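Local coordinates for protein monovalent Na+/H+ antiporter subunit A (Dietzia sp. DQ12-45-1b, PDB 7D3U) that probably exchanges sodium ions for protons across the cell membrane as the large antiporter subunit of a bacterial Mrp complex, at residues 17-30 against 92-106. Residues are numbered along the deposited sequence; the frame is centred on the assembly and turned at random.
Sequences SPLLARTMGRDAGW and SRYLGRGSGHGGYYG. With LMT (dodecyl-beta-D-maltoside), chain T; LMT (dodecyl-beta-D-maltoside), chain Y; LMT (dodecyl-beta-D-maltoside), chain X; LMT (dodecyl-beta-D-maltoside), chain U.
The carbonyl oxygen of Arg26 takes a hydrogen bond from Ser92 OG at 3.1 Å, while Tyr105 OH also lies 3.1 Å from that Arg26 O. Ser92 suits this place because its hydroxyl, anti to the backbone N (chi1 178°), points at Arg26 O while its CB sits over the five-membered ring of Trp30 as a CH-pi contact. The extended side chain of Arg26 continues along the 92-106 backbone, and its NH2 meets Leu95 O at 2.8 Å in the guanidinium plane. Arg97 CG covers one face of that guanidinium and Arg93 CD the other. Two helical hairpins, 2-23 with 29-45 and 71-94 with 102-119, meet at their connecting loops, probably near one membrane surface. Asp27 OD1 forms a salt bridge with Arg93 NH2 (3.2 Å), probably offsetting part of the positive charge of Arg26, Arg93 and Arg97. Trp30 lies between Ser92 and a detergent chain on its other face; an alanine here would probably leave Ser92 CB without its aromatic cover and open a gap beside the detergent. Gly25 fits because a CB there would run into Gly98 O; its CA comes 4.2 Å from Ser99 CA. Ala21 CB packs against Gly102 and touches Tyr105 CD2.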
loop_
_atom_site.group_PDB
_atom_site.type_symbol
_atom_site.label_atom_id
_atom_site.label_comp_id
_atom_site.label_asym_id
_atom_site.label_seq_id
_atom_site.Cartn_x
_atom_site.Cartn_y
_atom_site.Cartn_z
ATOM N N SER B 17 -7.988 42.990 -3.159
ATOM C CA SER B 17 -7.408 43.662 -2.001
ATOM C C SER B 17 -5.889 43.516 -1.885
ATOM O O SER B 17 -5.233 44.464 -1.437
ATOM C CB SER B 17 -8.078 43.162 -0.719
ATOM O OG SER B 17 -7.831 41.789 -0.505
ATOM N N PRO B 18 -5.276 42.380 -2.249
ATOM C CA PRO B 18 -3.801 42.344 -2.224
ATOM C C PRO B 18 -3.163 43.304 -3.211
ATOM O O PRO B 18 -2.118 43.895 -2.909
ATOM C CB PRO B 18 -3.483 40.881 -2.562
ATOM C CG PRO B 18 -4.694 40.134 -2.174
ATOM C CD PRO B 18 -5.833 41.041 -2.508
ATOM N N LEU B 19 -3.765 43.481 -4.388
ATOM C CA LEU B 19 -3.234 44.444 -5.346
ATOM C C LEU B 19 -3.288 45.860 -4.787
ATOM O O LEU B 19 -2.328 46.627 -4.925
ATOM C CB LEU B 19 -4.005 44.357 -6.662
ATOM C CG LEU B 19 -3.951 45.604 -7.545
ATOM C CD1 LEU B 19 -2.599 45.715 -8.227
ATOM C CD2 LEU B 19 -5.074 45.609 -8.572
ATOM N N LEU B 20 -4.401 46.224 -4.149
ATOM C CA LEU B 20 -4.500 47.543 -3.533
ATOM C C LEU B 20 -3.529 47.683 -2.369
ATOM O O LEU B 20 -2.983 48.766 -2.137
ATOM C CB LEU B 20 -5.932 47.800 -3.066
ATOM C CG LEU B 20 -6.990 47.914 -4.162
ATOM C CD1 LEU B 20 -8.313 48.357 -3.573
ATOM C CD2 LEU B 20 -6.532 48.875 -5.241
ATOM N N ALA B 21 -3.299 46.598 -1.628
ATOM C CA ALA B 21 -2.371 46.658 -0.505
ATOM C C ALA B 21 -0.935 46.825 -0.974
ATOM O O ALA B 21 -0.126 47.452 -0.281
ATOM C CB ALA B 21 -2.508 45.405 0.357
ATOM N N ARG B 22 -0.594 46.265 -2.134
ATOM C CA ARG B 22 0.739 46.475 -2.685
ATOM C C ARG B 22 0.867 47.835 -3.358
ATOM O O ARG B 22 1.959 48.412 -3.370
ATOM C CB ARG B 22 1.089 45.365 -3.674
ATOM C CG ARG B 22 1.765 44.163 -3.039
ATOM C CD ARG B 22 2.330 43.221 -4.090
ATOM N NE ARG B 22 1.289 42.433 -4.744
ATOM C CZ ARG B 22 1.530 41.449 -5.605
ATOM N NH1 ARG B 22 2.778 41.130 -5.918
ATOM N NH2 ARG B 22 0.522 40.783 -6.153
ATOM N N THR B 23 -0.223 48.358 -3.922
ATOM C CA THR B 23 -0.187 49.700 -4.492
ATOM C C THR B 23 -0.154 50.756 -3.395
ATOM O O THR B 23 0.801 51.533 -3.297
ATOM C CB THR B 23 -1.390 49.917 -5.410
ATOM O OG1 THR B 23 -1.627 48.731 -6.177
ATOM C CG2 THR B 23 -1.140 51.080 -6.353
ATOM N N MET B 24 -1.188 50.797 -2.560
ATOM C CA MET B 24 -1.219 51.636 -1.370
ATOM C C MET B 24 -0.833 50.773 -0.178
ATOM O O MET B 24 -1.513 49.785 0.114
ATOM C CB MET B 24 -2.600 52.254 -1.161
ATOM C CG MET B 24 -3.373 52.508 -2.441
ATOM S SD MET B 24 -5.088 52.962 -2.124
ATOM C CE MET B 24 -5.681 53.227 -3.791
ATOM N N GLY B 25 0.248 51.146 0.503
ATOM C CA GLY B 25 0.783 50.341 1.585
ATOM C C GLY B 25 -0.233 49.978 2.648
ATOM O O GLY B 25 -0.593 48.808 2.797
ATOM N N ARG B 26 -0.709 50.976 3.390
ATOM C CA ARG B 26 -1.777 50.774 4.354
ATOM C C ARG B 26 -3.044 51.541 4.021
ATOM O O ARG B 26 -4.096 51.229 4.588
ATOM C CB ARG B 26 -1.320 51.172 5.766
ATOM C CG ARG B 26 -1.145 52.665 5.959
ATOM C CD ARG B 26 -0.709 52.988 7.372
ATOM N NE ARG B 26 -0.632 54.426 7.602
ATOM C CZ ARG B 26 -0.388 54.979 8.785
ATOM N NH1 ARG B 26 -0.334 56.297 8.904
ATOM N NH2 ARG B 26 -0.198 54.214 9.849
ATOM N N ASP B 27 -2.979 52.526 3.125
ATOM C CA ASP B 27 -4.169 53.264 2.722
ATOM C C ASP B 27 -5.144 52.416 1.920
ATOM O O ASP B 27 -6.237 52.896 1.609
ATOM C CB ASP B 27 -3.779 54.496 1.907
ATOM C CG ASP B 27 -2.688 55.308 2.569
ATOM O OD1 ASP B 27 -2.610 55.298 3.815
ATOM O OD2 ASP B 27 -1.908 55.958 1.843
ATOM N N ALA B 28 -4.780 51.177 1.582
ATOM C CA ALA B 28 -5.696 50.297 0.869
ATOM C C ALA B 28 -6.945 49.994 1.679
ATOM O O ALA B 28 -7.941 49.534 1.114
ATOM C CB ALA B 28 -4.996 48.993 0.492
ATOM N N GLY B 29 -6.913 50.230 2.989
ATOM C CA GLY B 29 -8.112 50.100 3.786
ATOM C C GLY B 29 -9.151 51.169 3.528
ATOM O O GLY B 29 -10.290 51.018 3.980
ATOM N N TRP B 30 -8.789 52.240 2.824
ATOM C CA TRP B 30 -9.740 53.297 2.510
ATOM C C TRP B 30 -10.643 52.908 1.341
ATOM O O TRP B 30 -11.864 53.081 1.440
ATOM C CB TRP B 30 -9.018 54.615 2.216
ATOM C CG TRP B 30 -8.494 55.309 3.434
ATOM C CD1 TRP B 30 -7.218 55.735 3.645
ATOM C CD2 TRP B 30 -9.235 55.666 4.607
ATOM N NE1 TRP B 30 -7.116 56.332 4.877
ATOM C CE2 TRP B 30 -8.341 56.305 5.485
ATOM C CE3 TRP B 30 -10.567 55.510 4.998
ATOM C CZ2 TRP B 30 -8.733 56.779 6.732
ATOM C CZ3 TRP B 30 -10.953 55.983 6.234
ATOM C CH2 TRP B 30 -10.040 56.608 7.087
ATOM N N SER B 92 -6.833 51.146 8.151
ATOM C CA SER B 92 -6.000 51.918 7.238
ATOM C C SER B 92 -5.069 52.853 7.994
ATOM O O SER B 92 -4.007 53.219 7.481
ATOM C CB SER B 92 -6.871 52.715 6.273
ATOM O OG SER B 92 -6.062 53.497 5.419
ATOM N N ARG B 93 -5.451 53.257 9.206
ATOM C CA ARG B 93 -4.598 54.075 10.055
ATOM C C ARG B 93 -3.990 53.313 11.222
ATOM O O ARG B 93 -3.024 53.800 11.816
ATOM C CB ARG B 93 -5.379 55.277 10.604
ATOM C CG ARG B 93 -5.521 56.426 9.625
ATOM C CD ARG B 93 -4.218 56.700 8.902
ATOM N NE ARG B 93 -4.421 57.515 7.709
ATOM C CZ ARG B 93 -3.612 57.504 6.655
ATOM N NH1 ARG B 93 -3.871 58.277 5.610
ATOM N NH2 ARG B 93 -2.546 56.719 6.644
ATOM N N TYR B 94 -4.526 52.140 11.565
ATOM C CA TYR B 94 -3.961 51.367 12.665
ATOM C C TYR B 94 -2.647 50.709 12.259
ATOM O O TYR B 94 -1.658 50.771 12.995
ATOM C CB TYR B 94 -4.961 50.313 13.134
ATOM C CG TYR B 94 -4.346 49.219 13.973
ATOM C CD1 TYR B 94 -4.147 49.391 15.332
ATOM C CD2 TYR B 94 -3.958 48.014 13.404
ATOM C CE1 TYR B 94 -3.585 48.397 16.099
ATOM C CE2 TYR B 94 -3.394 47.015 14.164
ATOM C CZ TYR B 94 -3.210 47.212 15.512
ATOM O OH TYR B 94 -2.649 46.216 16.275
ATOM N N LEU B 95 -2.627 50.061 11.097
ATOM C CA LEU B 95 -1.442 49.337 10.660
ATOM C C LEU B 95 -0.260 50.282 10.482
ATOM O O LEU B 95 -0.422 51.477 10.224
ATOM C CB LEU B 95 -1.721 48.603 9.348
ATOM C CG LEU B 95 -2.822 47.545 9.365
ATOM C CD1 LEU B 95 -2.899 46.848 8.021
ATOM C CD2 LEU B 95 -2.578 46.540 10.471
ATOM N N GLY B 96 0.942 49.732 10.630
ATOM C CA GLY B 96 2.138 50.524 10.452
ATOM C C GLY B 96 2.339 50.947 9.010
ATOM O O GLY B 96 1.736 50.413 8.080
ATOM N N ARG B 97 3.215 51.936 8.826
ATOM C CA ARG B 97 3.500 52.482 7.499
ATOM C C ARG B 97 4.390 51.506 6.731
ATOM O O ARG B 97 5.550 51.774 6.411
ATOM C CB ARG B 97 4.145 53.856 7.613
ATOM C CG ARG B 97 3.181 54.963 7.994
ATOM C CD ARG B 97 3.391 55.404 9.431
ATOM N NE ARG B 97 2.577 56.566 9.775
ATOM C CZ ARG B 97 2.902 57.820 9.480
ATOM N NH1 ARG B 97 4.030 58.081 8.833
ATOM N NH2 ARG B 97 2.100 58.815 9.833
ATOM N N GLY B 98 3.816 50.339 6.435
ATOM C CA GLY B 98 4.493 49.317 5.674
ATOM C C GLY B 98 4.012 49.263 4.232
ATOM O O GLY B 98 3.080 49.950 3.822
ATOM N N SER B 99 4.681 48.416 3.456
ATOM C CA SER B 99 4.332 48.195 2.058
ATOM C C SER B 99 3.619 46.877 1.822
ATOM O O SER B 99 2.744 46.801 0.958
ATOM C CB SER B 99 5.588 48.247 1.182
ATOM O OG SER B 99 5.422 47.463 0.014
ATOM N N GLY B 100 3.969 45.833 2.568
ATOM C CA GLY B 100 3.316 44.552 2.408
ATOM C C GLY B 100 2.279 44.279 3.475
ATOM O O GLY B 100 2.616 43.914 4.604
ATOM N N HIS B 101 1.006 44.458 3.124
ATOM C CA HIS B 101 -0.101 44.156 4.020
ATOM C C HIS B 101 -1.176 43.323 3.338
ATOM O O HIS B 101 -2.289 43.220 3.865
ATOM C CB HIS B 101 -0.716 45.444 4.575
ATOM C CG HIS B 101 0.002 45.991 5.768
ATOM N ND1 HIS B 101 0.410 47.303 5.854
ATOM C CD2 HIS B 101 0.384 45.401 6.925
ATOM C CE1 HIS B 101 1.013 47.500 7.011
ATOM N NE2 HIS B 101 1.010 46.361 7.681
ATOM N N GLY B 102 -0.876 42.734 2.179
ATOM C CA GLY B 102 -1.879 41.973 1.459
ATOM C C GLY B 102 -2.395 40.776 2.227
ATOM O O GLY B 102 -3.560 40.402 2.087
ATOM N N GLY B 103 -1.544 40.158 3.046
ATOM C CA GLY B 103 -1.988 39.016 3.825
ATOM C C GLY B 103 -3.069 39.365 4.827
ATOM O O GLY B 103 -3.889 38.517 5.185
ATOM N N TYR B 104 -3.091 40.615 5.288
ATOM C CA TYR B 104 -4.108 41.037 6.241
ATOM C C TYR B 104 -5.410 41.406 5.543
ATOM O O TYR B 104 -6.492 41.016 5.994
ATOM C CB TYR B 104 -3.583 42.212 7.068
ATOM C CG TYR B 104 -4.636 42.940 7.867
ATOM C CD1 TYR B 104 -5.336 44.008 7.321
ATOM C CD2 TYR B 104 -4.914 42.579 9.174
ATOM C CE1 TYR B 104 -6.293 44.676 8.046
ATOM C CE2 TYR B 104 -5.867 43.248 9.907
ATOM C CZ TYR B 104 -6.553 44.293 9.338
ATOM O OH TYR B 104 -7.507 44.962 10.063
ATOM N N TYR B 105 -5.328 42.152 4.440
ATOM C CA TYR B 105 -6.539 42.613 3.770
ATOM C C TYR B 105 -7.205 41.486 2.994
ATOM O O TYR B 105 -8.431 41.335 3.033
ATOM C CB TYR B 105 -6.214 43.789 2.852
ATOM C CG TYR B 105 -5.982 45.075 3.601
ATOM C CD1 TYR B 105 -7.036 45.752 4.193
ATOM C CD2 TYR B 105 -4.709 45.609 3.725
ATOM C CE1 TYR B 105 -6.831 46.924 4.881
ATOM C CE2 TYR B 105 -4.496 46.782 4.411
ATOM C CZ TYR B 105 -5.559 47.435 4.988
ATOM O OH TYR B 105 -5.353 48.605 5.674
ATOM N N GLY B 106 -6.416 40.682 2.281
ATOM C CA GLY B 106 -6.965 39.552 1.553
ATOM C C GLY B 106 -7.689 38.554 2.426
ATOM O O GLY B 106 -8.463 37.741 1.914
HETATM C C1 LMT T . 2.914 39.721 1.662
HETATM C C2 LMT T . 1.980 39.633 0.493
HETATM C C3 LMT T . 1.139 38.404 0.408
HETATM C C4 LMT T . 0.353 38.480 -0.873
HETATM C C5 LMT T . -0.654 37.383 -0.925
HETATM C C6 LMT T . -1.871 37.698 -0.122
HETATM C C7 LMT T . -2.737 36.480 -0.017
HETATM C C8 LMT T . -4.097 36.887 0.426
HETATM C C9 LMT T . -5.133 36.823 -0.647
HETATM C C10 LMT T . -6.369 36.228 -0.036
HETATM C C11 LMT T . -7.551 36.367 -0.941
HETATM C C12 LMT T . -7.512 35.382 -2.058
HETATM C C1 LMT Y . -13.752 56.435 2.906
HETATM C C2 LMT Y . -13.160 57.812 2.910
HETATM C C3 LMT Y . -11.752 57.930 2.428
HETATM C C4 LMT Y . -11.182 59.199 3.004
HETATM C C5 LMT Y . -9.704 59.230 2.815
HETATM C C6 LMT Y . -9.029 60.121 3.804
HETATM C C7 LMT Y . -7.542 59.929 3.729
HETATM C C8 LMT Y . -6.874 61.079 4.397
HETATM C C9 LMT Y . -5.381 61.038 4.349
HETATM C C10 LMT Y . -4.971 61.226 2.915
HETATM C C11 LMT Y . -3.529 61.602 2.797
HETATM C C12 LMT Y . -2.630 60.446 3.079
HETATM C C1 LMT X . -17.108 54.278 7.112
HETATM C C2 LMT X . -16.015 55.227 7.111
HETATM C C3 LMT X . -15.508 55.992 8.137
HETATM C C4 LMT X . -14.763 57.223 8.062
HETATM C C5 LMT X . -13.439 57.522 7.776
HETATM C C6 LMT X . -13.504 58.711 8.197
HETATM C C7 LMT X . -12.348 58.975 7.626
HETATM C C8 LMT X . -11.908 60.170 7.091
HETATM C C9 LMT X . -11.348 61.273 7.818
HETATM C C10 LMT X . -10.073 62.133 7.623
HETATM C C11 LMT X . -10.250 63.665 7.595
HETATM C C12 LMT X . -9.102 64.618 7.768
HETATM C C1 LMT U . 2.115 38.365 5.169
HETATM C C2 LMT U . 1.184 37.224 5.443
HETATM C C3 LMT U . 0.617 36.526 4.253
HETATM C C4 LMT U . -0.539 35.691 4.734
HETATM C C5 LMT U . -1.128 34.918 3.605
HETATM C C6 LMT U . -2.424 34.281 3.978
HETATM C C7 LMT U . -2.978 33.535 2.802
HETATM C C8 LMT U . -4.352 33.064 3.128
HETATM C C9 LMT U . -5.031 32.348 2.008
HETATM C C10 LMT U . -6.505 32.347 2.293
HETATM C C11 LMT U . -6.944 31.051 2.892
HETATM C C12 LMT U . -8.419 30.865 2.796
#